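Superoxide dismutase (Candida albicans, PDB 4GUN) probably protects the cell by disproportionating superoxide into hydrogen peroxide and molecular oxygen at a bound manganese ion. Local coordinates at residues A[65-68]-A[69-72]; A[115-118]-A[119-123]; A[181-184]-A[185-188]. The protein carries 2 engineered substitutions. All coordinates share one frame; numbering follows the deposited sequence.

Contact 1 of 3, residues A[65-68]-A[69-72]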
loop_
_atom_site.group_PDB
_atom_site.type_symbol
_atom_site.label_atom_id
_atom_site.label_comp_id
_atom_site.label_asym_id
_atom_site.label_seq_id
_atom_site.Cartn_x
_atom_site.Cartn_y
_atom_site.Cartn_z
ATOM N N GLU A 65 10.618 -11.865 -3.406
ATOM C CA GLU A 65 9.606 -11.926 -4.466
ATOM C C GLU A 65 8.450 -12.894 -4.139
ATOM O O GLU A 65 7.290 -12.522 -4.333
ATOM C CB GLU A 65 10.274 -12.259 -5.826
ATOM C CG GLU A 65 9.349 -12.202 -7.036
ATOM C CD GLU A 65 8.951 -10.839 -7.584
ATOM O OE1 GLU A 65 9.124 -9.820 -6.875
ATOM O OE2 GLU A 65 8.434 -10.795 -8.725
ATOM N N ILE A 66 8.778 -14.117 -3.626
ATOM C CA ILE A 66 7.856 -15.217 -3.290
ATOM C C ILE A 66 6.922 -14.871 -2.115
ATOM O O ILE A 66 5.783 -15.344 -2.090
ATOM C CB ILE A 66 8.622 -16.580 -3.073
ATOM C CG1 ILE A 66 9.346 -17.043 -4.369
ATOM C CG2 ILE A 66 7.682 -17.702 -2.602
ATOM C CD1 ILE A 66 10.545 -18.025 -4.122
ATOM N N GLN A 67 7.386 -14.071 -1.149
ATOM C CA GLN A 67 6.567 -13.658 0.009
ATOM C C GLN A 67 5.182 -13.132 -0.375
ATOM O O GLN A 67 4.196 -13.483 0.282
ATOM C CB GLN A 67 7.280 -12.603 0.877
ATOM C CG GLN A 67 8.469 -13.108 1.653
ATOM C CD GLN A 67 8.323 -14.523 2.153
ATOM O OE1 GLN A 67 7.433 -14.857 2.943
ATOM N NE2 GLN A 67 9.218 -15.384 1.706
ATOM N N GLN A 68 5.102 -12.320 -1.446
ATOM C CA GLN A 68 3.830 -11.773 -1.946
ATOM C C GLN A 68 2.848 -12.889 -2.329
ATOM O O GLN A 68 1.666 -12.776 -2.030
ATOM C CB GLN A 68 4.057 -10.806 -3.132
ATOM C CG GLN A 68 2.824 -9.963 -3.558
ATOM C CD GLN A 68 1.999 -9.367 -2.429
ATOM O OE1 GLN A 68 2.515 -8.767 -1.474
ATOM N NE2 GLN A 68 0.683 -9.493 -2.538
ATOM N N ASN A 69 3.352 -13.979 -2.937
ATOM C CA ASN A 69 2.526 -15.119 -3.354
ATOM C C ASN A 69 2.072 -15.946 -2.178
ATOM O O ASN A 69 0.986 -16.524 -2.222
ATOM C CB ASN A 69 3.247 -15.958 -4.410
ATOM C CG ASN A 69 3.585 -15.166 -5.642
ATOM O OD1 ASN A 69 2.881 -14.218 -6.006
ATOM N ND2 ASN A 69 4.713 -15.487 -6.259
ATOM N N ILE A 70 2.872 -15.946 -1.093
ATOM C CA ILE A 70 2.540 -16.630 0.145
ATOM C C ILE A 70 1.362 -15.916 0.808
ATOM O O ILE A 70 0.357 -16.553 1.119
ATOM C CB ILE A 70 3.788 -16.764 1.060
ATOM C CG1 ILE A 70 4.799 -17.776 0.442
ATOM C CG2 ILE A 70 3.373 -17.184 2.482
ATOM C CD1 ILE A 70 6.219 -17.690 1.063
ATOM N N LYS A 71 1.487 -14.593 0.994
ATOM C CA LYS A 71 0.463 -13.699 1.545
ATOM C C LYS A 71 -0.856 -13.854 0.776
ATOM O O LYS A 71 -1.897 -14.064 1.391
ATOM C CB LYS A 71 0.944 -12.229 1.483
ATOM C CG LYS A 71 0.046 -11.233 2.236
ATOM C CD LYS A 71 0.442 -9.756 2.023
ATOM C CE LYS A 71 -0.094 -9.179 0.720
ATOM N NZ LYS A 71 -0.100 -7.681 0.682
ATOM N N PHE A 72 -0.787 -13.789 -0.565
ATOM C CA PHE A 72 -1.947 -13.835 -1.454
ATOM C C PHE A 72 -2.685 -15.156 -1.458
ATOM O O PHE A 72 -3.893 -15.180 -1.216
ATOM C CB PHE A 72 -1.552 -13.417 -2.888
ATOM C CG PHE A 72 -2.706 -13.293 -3.855
ATOM C CD1 PHE A 72 -3.593 -12.224 -3.773
ATOM C CD2 PHE A 72 -2.890 -14.233 -4.867
ATOM C CE1 PHE A 72 -4.650 -12.100 -4.676
ATOM C CE2 PHE A 72 -3.940 -14.099 -5.789
ATOM C CZ PHE A 72 -4.805 -13.028 -5.693
#

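Contact 2 of 3, residues A[115-118]-A[119-123]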
loop_
_atom_site.group_PDB
_atom_site.type_symbol
_atom_site.label_atom_id
_atom_site.label_comp_id
_atom_site.label_asym_id
_atom_site.label_seq_id
_atom_site.Cartn_x
_atom_site.Cartn_y
_atom_site.Cartn_z
ATOM N N VAL A 115 -28.274 -6.690 16.160
ATOM C CA VAL A 115 -27.650 -7.362 15.013
ATOM C C VAL A 115 -27.896 -6.501 13.765
ATOM O O VAL A 115 -26.961 -6.285 12.988
ATOM C CB VAL A 115 -28.211 -8.797 14.819
ATOM C CG1 VAL A 115 -27.540 -9.504 13.638
ATOM C CG2 VAL A 115 -28.024 -9.610 16.082
ATOM N N SER A 116 -29.141 -5.975 13.612
ATOM C CA SER A 116 -29.493 -5.121 12.489
ATOM C C SER A 116 -28.579 -3.904 12.372
ATOM O O SER A 116 -28.168 -3.581 11.261
ATOM C CB SER A 116 -30.966 -4.732 12.528
ATOM O OG SER A 116 -31.253 -3.987 13.697
ATOM N N ASN A 117 -28.211 -3.270 13.513
ATOM C CA ASN A 117 -27.317 -2.108 13.526
ATOM C C ASN A 117 -25.900 -2.507 13.119
ATOM O O ASN A 117 -25.248 -1.781 12.375
ATOM C CB ASN A 117 -27.321 -1.401 14.897
ATOM C CG ASN A 117 -26.599 -0.057 14.920
ATOM O OD1 ASN A 117 -26.527 0.670 13.916
ATOM N ND2 ASN A 117 -26.078 0.325 16.084
ATOM N N LEU A 118 -25.434 -3.658 13.599
ATOM C CA LEU A 118 -24.134 -4.211 13.247
ATOM C C LEU A 118 -24.096 -4.555 11.737
ATOM O O LEU A 118 -23.103 -4.244 11.065
ATOM C CB LEU A 118 -23.846 -5.450 14.115
ATOM C CG LEU A 118 -22.587 -6.269 13.773
ATOM C CD1 LEU A 118 -21.279 -5.386 13.782
ATOM C CD2 LEU A 118 -22.462 -7.468 14.668
ATOM N N ILE A 119 -25.187 -5.150 11.200
ATOM C CA ILE A 119 -25.297 -5.476 9.760
ATOM C C ILE A 119 -25.235 -4.170 8.923
ATOM O O ILE A 119 -24.544 -4.135 7.889
ATOM C CB ILE A 119 -26.571 -6.340 9.477
ATOM C CG1 ILE A 119 -26.418 -7.765 10.074
ATOM C CG2 ILE A 119 -26.893 -6.407 7.964
ATOM C CD1 ILE A 119 -27.691 -8.647 9.966
ATOM N N ASP A 120 -25.914 -3.092 9.401
ATOM C CA ASP A 120 -25.899 -1.781 8.718
ATOM C C ASP A 120 -24.495 -1.197 8.636
ATOM O O ASP A 120 -24.102 -0.687 7.584
ATOM C CB ASP A 120 -26.830 -0.777 9.404
ATOM C CG ASP A 120 -28.303 -1.024 9.203
ATOM O OD1 ASP A 120 -28.667 -1.700 8.204
ATOM O OD2 ASP A 120 -29.098 -0.540 10.033
ATOM N N ILE A 121 -23.748 -1.266 9.747
ATOM C CA ILE A 121 -22.361 -0.799 9.833
ATOM C C ILE A 121 -21.467 -1.619 8.874
ATOM O O ILE A 121 -20.702 -1.025 8.111
ATOM C CB ILE A 121 -21.851 -0.773 11.299
ATOM C CG1 ILE A 121 -22.583 0.313 12.108
ATOM C CG2 ILE A 121 -20.341 -0.558 11.358
ATOM C CD1 ILE A 121 -22.636 0.056 13.605
ATOM N N THR A 122 -21.611 -2.954 8.875
ATOM C CA THR A 122 -20.855 -3.822 7.969
ATOM C C THR A 122 -21.172 -3.524 6.493
ATOM O O THR A 122 -20.263 -3.504 5.661
ATOM C CB THR A 122 -21.075 -5.312 8.294
ATOM O OG1 THR A 122 -20.800 -5.549 9.676
ATOM C CG2 THR A 122 -20.191 -6.229 7.444
ATOM N N ASN A 123 -22.461 -3.311 6.173
ATOM C CA ASN A 123 -22.868 -3.019 4.804
ATOM C C ASN A 123 -22.280 -1.690 4.337
ATOM O O ASN A 123 -21.920 -1.582 3.165
ATOM C CB ASN A 123 -24.387 -3.082 4.639
ATOM C CG ASN A 123 -24.949 -4.480 4.619
ATOM O OD1 ASN A 123 -24.266 -5.463 4.312
ATOM N ND2 ASN A 123 -26.214 -4.608 4.983
#

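Contact 3 of 3, residues A[181-184]-A[185-188]. Engineered in segment 181-184: Arg184 (natural residue Lys). Engineered in segment 185-188: Pro185 (natural residue Leu).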
loop_
_atom_site.group_PDB
_atom_site.type_symbol
_atom_site.label_atom_id
_atom_site.label_comp_id
_atom_site.label_asym_id
_atom_site.label_seq_id
_atom_site.Cartn_x
_atom_site.Cartn_y
_atom_site.Cartn_z
ATOM N N GLN A 181 -24.341 -8.446 -11.349
ATOM C CA GLN A 181 -23.651 -7.528 -12.270
ATOM C C GLN A 181 -22.984 -6.400 -11.459
ATOM O O GLN A 181 -22.361 -6.696 -10.438
ATOM C CB GLN A 181 -24.567 -7.003 -13.403
ATOM C CG GLN A 181 -24.782 -8.008 -14.546
ATOM C CD GLN A 181 -25.891 -8.976 -14.253
ATOM O OE1 GLN A 181 -27.066 -8.605 -14.172
ATOM N NE2 GLN A 181 -25.541 -10.243 -14.077
ATOM N N ASN A 182 -23.116 -5.141 -11.882
ATOM C CA ASN A 182 -22.517 -3.981 -11.187
ATOM C C ASN A 182 -23.208 -3.656 -9.848
ATOM O O ASN A 182 -22.665 -2.864 -9.062
ATOM C CB ASN A 182 -22.658 -2.728 -12.086
ATOM C CG ASN A 182 -24.092 -2.427 -12.416
ATOM O OD1 ASN A 182 -24.781 -3.210 -13.085
ATOM N ND2 ASN A 182 -24.578 -1.293 -11.955
ATOM N N VAL A 183 -24.450 -4.174 -9.640
ATOM C CA VAL A 183 -25.271 -3.855 -8.467
ATOM C C VAL A 183 -24.789 -4.531 -7.162
ATOM O O VAL A 183 -25.521 -5.289 -6.521
ATOM C CB VAL A 183 -26.829 -3.846 -8.691
ATOM C CG1 VAL A 183 -27.495 -2.807 -7.796
ATOM C CG2 VAL A 183 -27.204 -3.579 -10.160
ATOM N N ARG A 184 -23.526 -4.208 -6.775
ATOM C CA ARG A 184 -22.839 -4.680 -5.560
ATOM C C ARG A 184 -23.680 -4.487 -4.265
ATOM O O ARG A 184 -23.690 -5.414 -3.456
ATOM C CB ARG A 184 -21.471 -4.003 -5.402
ATOM C CG ARG A 184 -20.533 -4.817 -4.493
ATOM C CD ARG A 184 -19.105 -4.296 -4.485
ATOM N NE ARG A 184 -19.024 -3.021 -3.782
ATOM C CZ ARG A 184 -17.897 -2.433 -3.413
ATOM N NH1 ARG A 184 -16.728 -2.983 -3.709
ATOM N NH2 ARG A 184 -17.927 -1.274 -2.770
ATOM N N PRO A 185 -24.385 -3.336 -4.036
ATOM C CA PRO A 185 -25.179 -3.202 -2.792
ATOM C C PRO A 185 -26.279 -4.259 -2.633
ATOM O O PRO A 185 -26.650 -4.581 -1.509
ATOM C CB PRO A 185 -25.793 -1.793 -2.915
ATOM C CG PRO A 185 -24.898 -1.062 -3.865
ATOM C CD PRO A 185 -24.505 -2.111 -4.860
ATOM N N ASP A 186 -26.826 -4.789 -3.751
ATOM C CA ASP A 186 -27.909 -5.790 -3.670
ATOM C C ASP A 186 -27.388 -7.108 -3.109
ATOM O O ASP A 186 -28.043 -7.747 -2.301
ATOM C CB ASP A 186 -28.575 -5.980 -5.044
ATOM C CG ASP A 186 -29.458 -4.818 -5.476
ATOM O OD1 ASP A 186 -29.537 -3.816 -4.732
ATOM O OD2 ASP A 186 -30.094 -4.923 -6.532
ATOM N N TYR A 187 -26.175 -7.462 -3.472
ATOM C CA TYR A 187 -25.506 -8.650 -2.970
ATOM C C TYR A 187 -25.225 -8.469 -1.477
ATOM O O TYR A 187 -25.542 -9.369 -0.698
ATOM C CB TYR A 187 -24.223 -8.876 -3.762
ATOM C CG TYR A 187 -23.211 -9.774 -3.089
ATOM C CD1 TYR A 187 -23.453 -11.135 -2.932
ATOM C CD2 TYR A 187 -21.965 -9.288 -2.714
ATOM C CE1 TYR A 187 -22.490 -11.984 -2.384
ATOM C CE2 TYR A 187 -20.989 -10.131 -2.181
ATOM C CZ TYR A 187 -21.258 -11.478 -2.017
ATOM O OH TYR A 187 -20.310 -12.307 -1.469
ATOM N N PHE A 188 -24.667 -7.304 -1.074
ATOM C CA PHE A 188 -24.403 -7.016 0.343
ATOM C C PHE A 188 -25.676 -7.165 1.209
ATOM O O PHE A 188 -25.647 -7.873 2.221
ATOM C CB PHE A 188 -23.725 -5.650 0.532
ATOM C CG PHE A 188 -22.345 -5.573 -0.078
ATOM C CD1 PHE A 188 -21.538 -6.710 -0.170
ATOM C CD2 PHE A 188 -21.850 -4.372 -0.558
ATOM C CE1 PHE A 188 -20.275 -6.645 -0.756
ATOM C CE2 PHE A 188 -20.577 -4.302 -1.114
ATOM C CZ PHE A 188 -19.798 -5.445 -1.215
#

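Contact 1 of 3, residues A[65-68]-A[69-72]
Two successive turns of helix 60-85, one arm of the alpha-hairpin of iron/manganese superoxide dismutases, meet where Ile66 and Gln67 reach Ile70. Ile66 touches with its beta branch: CG2 stands 3.9 Å from CD1 of Ile70. Apolar isoleucines suit this stripe, since both also pack on Leu51 of helix 26-56, the other arm. Gln67 runs alongside Ile70, pointing the same way; a bend at chi2 (-35°) swings its amide round until OE1 lies 3.6 Å from the Ile70 CD1 methyl. NE2 of that amide bonds to the carbonyl of Val63, while buried OE1 has no polar partner in the model.

Further round, the chain of Lys71 passes the amide of Gln68 through its CE methylene, 3.4 Å from Gln68 NE2. Gln68 NE2 donates to OE1 of Gln130 of the third subunit. The backbone bond from Lys71 N to Gln67 O is 3.0 Å long and nearly straight at 175°; that from Phe72 N to Gln68 O continues the alpha-helical pattern.

Phe72 turns its ring away to meet Tyr40 edge-to-face; its side chain is about 9 Å from the manganese. Isoleucines on the partner arm, with polar and apolar side chains also meeting two neighbouring subunits, mark a helical hairpin built into a tetramer.

Contact 2 of 3, residues A[115-118]-A[119-123]
Residues 115-118 and 119-123 form the opening turns of helix 115-127, and each carbonyl of the first segment receives the amide four residues on. The bond from Ile119 N to Val115 O is 2.8 Å long; that from Thr122 N to Leu118 O is 2.9 Å, with an N-H...O angle of 165°. Leu118 O takes a second donor, the hydroxyl OG1 of Thr122 at 3.0 Å, which comes from above the carbonyl plane. Thr122 can do this because OG1 sits anti to its own carbonyl carbon, chi1 -53°, and so leans back over the preceding turn. Its hydroxyl is thereby satisfied inside the helix, which lets a threonine occupy a buried position.

In the C-terminal domain this helix packs against the antiparallel sheet: Leu118 and Thr122 both rest on Val149 and Ile137 of neighbouring strands. Leucine supplies apolar bulk against both strands; its CD1 also comes within 4.1 Å of Thr122 OG1.

On another flank Val115 CG1 meets Ile119 CD1 at 3.8 Å, two branched aliphatic chains in contact one turn apart. The long arm of Ile121 brings CD1 to 3.4 Å from Asn117 O, beside the Asn117 amide, whose ND2 donates to the carbonyl of Tyr112.

Contact 3 of 3, residues A[181-184]-A[185-188]
Arg184, an engineered residue in place of lysine, lies against Phe188, four residues on. Its CB points away overall but still touches Pro185, 3.3 Å from N of that residue. With CG anti to the backbone N (chi1 -159°) and the next torsion also extended, CG lies off the ring face over the CE2-CZ side, 3.4 Å from both of those Phe188 atoms. The chain then slants down past the rim, CD passing 3.5 Å from CZ of Phe188. A bend at chi3 (71°) places NE 3.3 Å from CE2, where the guanidinium plane is inclined 47° to the ring, so the two groups are not stacked. CZ of Arg184 reaches the ring plane at its edge, and beyond it NH1 donates to the carbonyl of Ile129. The methylenes thus meet the aromatic ring while the charged tip finds a polar partner further out.

The arginine carbonyl reaches the same phenylalanine. Its oxygen accepts the amide of Phe188 at 3.2 Å in the carbonyl plane, and also lies over one face of the ring, toward the rim. Phe188, a large apolar ring, suits its buried place, packing on Asn123 and Leu126 of helix 115-127.

Just before the helix, Val183 is the centre of an inverse gamma turn, in which Arg184 N bonds to Asn182 O. Val183 O receives Asp186 N at 3.1 Å, from above its carbonyl plane, and CG1 of the valine lies 3.6 Å from OD2 of Asp186. Engineered Pro185, leucine in nature, has no amide hydrogen to donate, which the first turn of a helix tolerates.

Tyr187 turns inward, and its OH bonds to the backbone carbonyl of the manganese ligand Asp170. The arrangement is that of a tight turn leading into a helix start beside the metal site.

All three contacts are local and partly buried, but contact 1 has no fully exposed residue, whereas contacts 2 and 3 have two and three. Contact 1 lies in the alpha-hairpin domain, its centre about 33 and 30 Å from those of contacts 2 and 3, which share the C-terminal domain and touch where Asn123 meets Phe188. Contacts 1 and 2 are unbroken helix; contact 3 joins a loop to a helix start. Contact 1 packs on the partner arm and on two other subunits, one shared with contact 3; contact 2 turns Leu118, Ile121 and Thr122 to the sheet and other aliphatics to helix 103-112 and loops; contact 3 sets an engineered arginine against a phenylalanine.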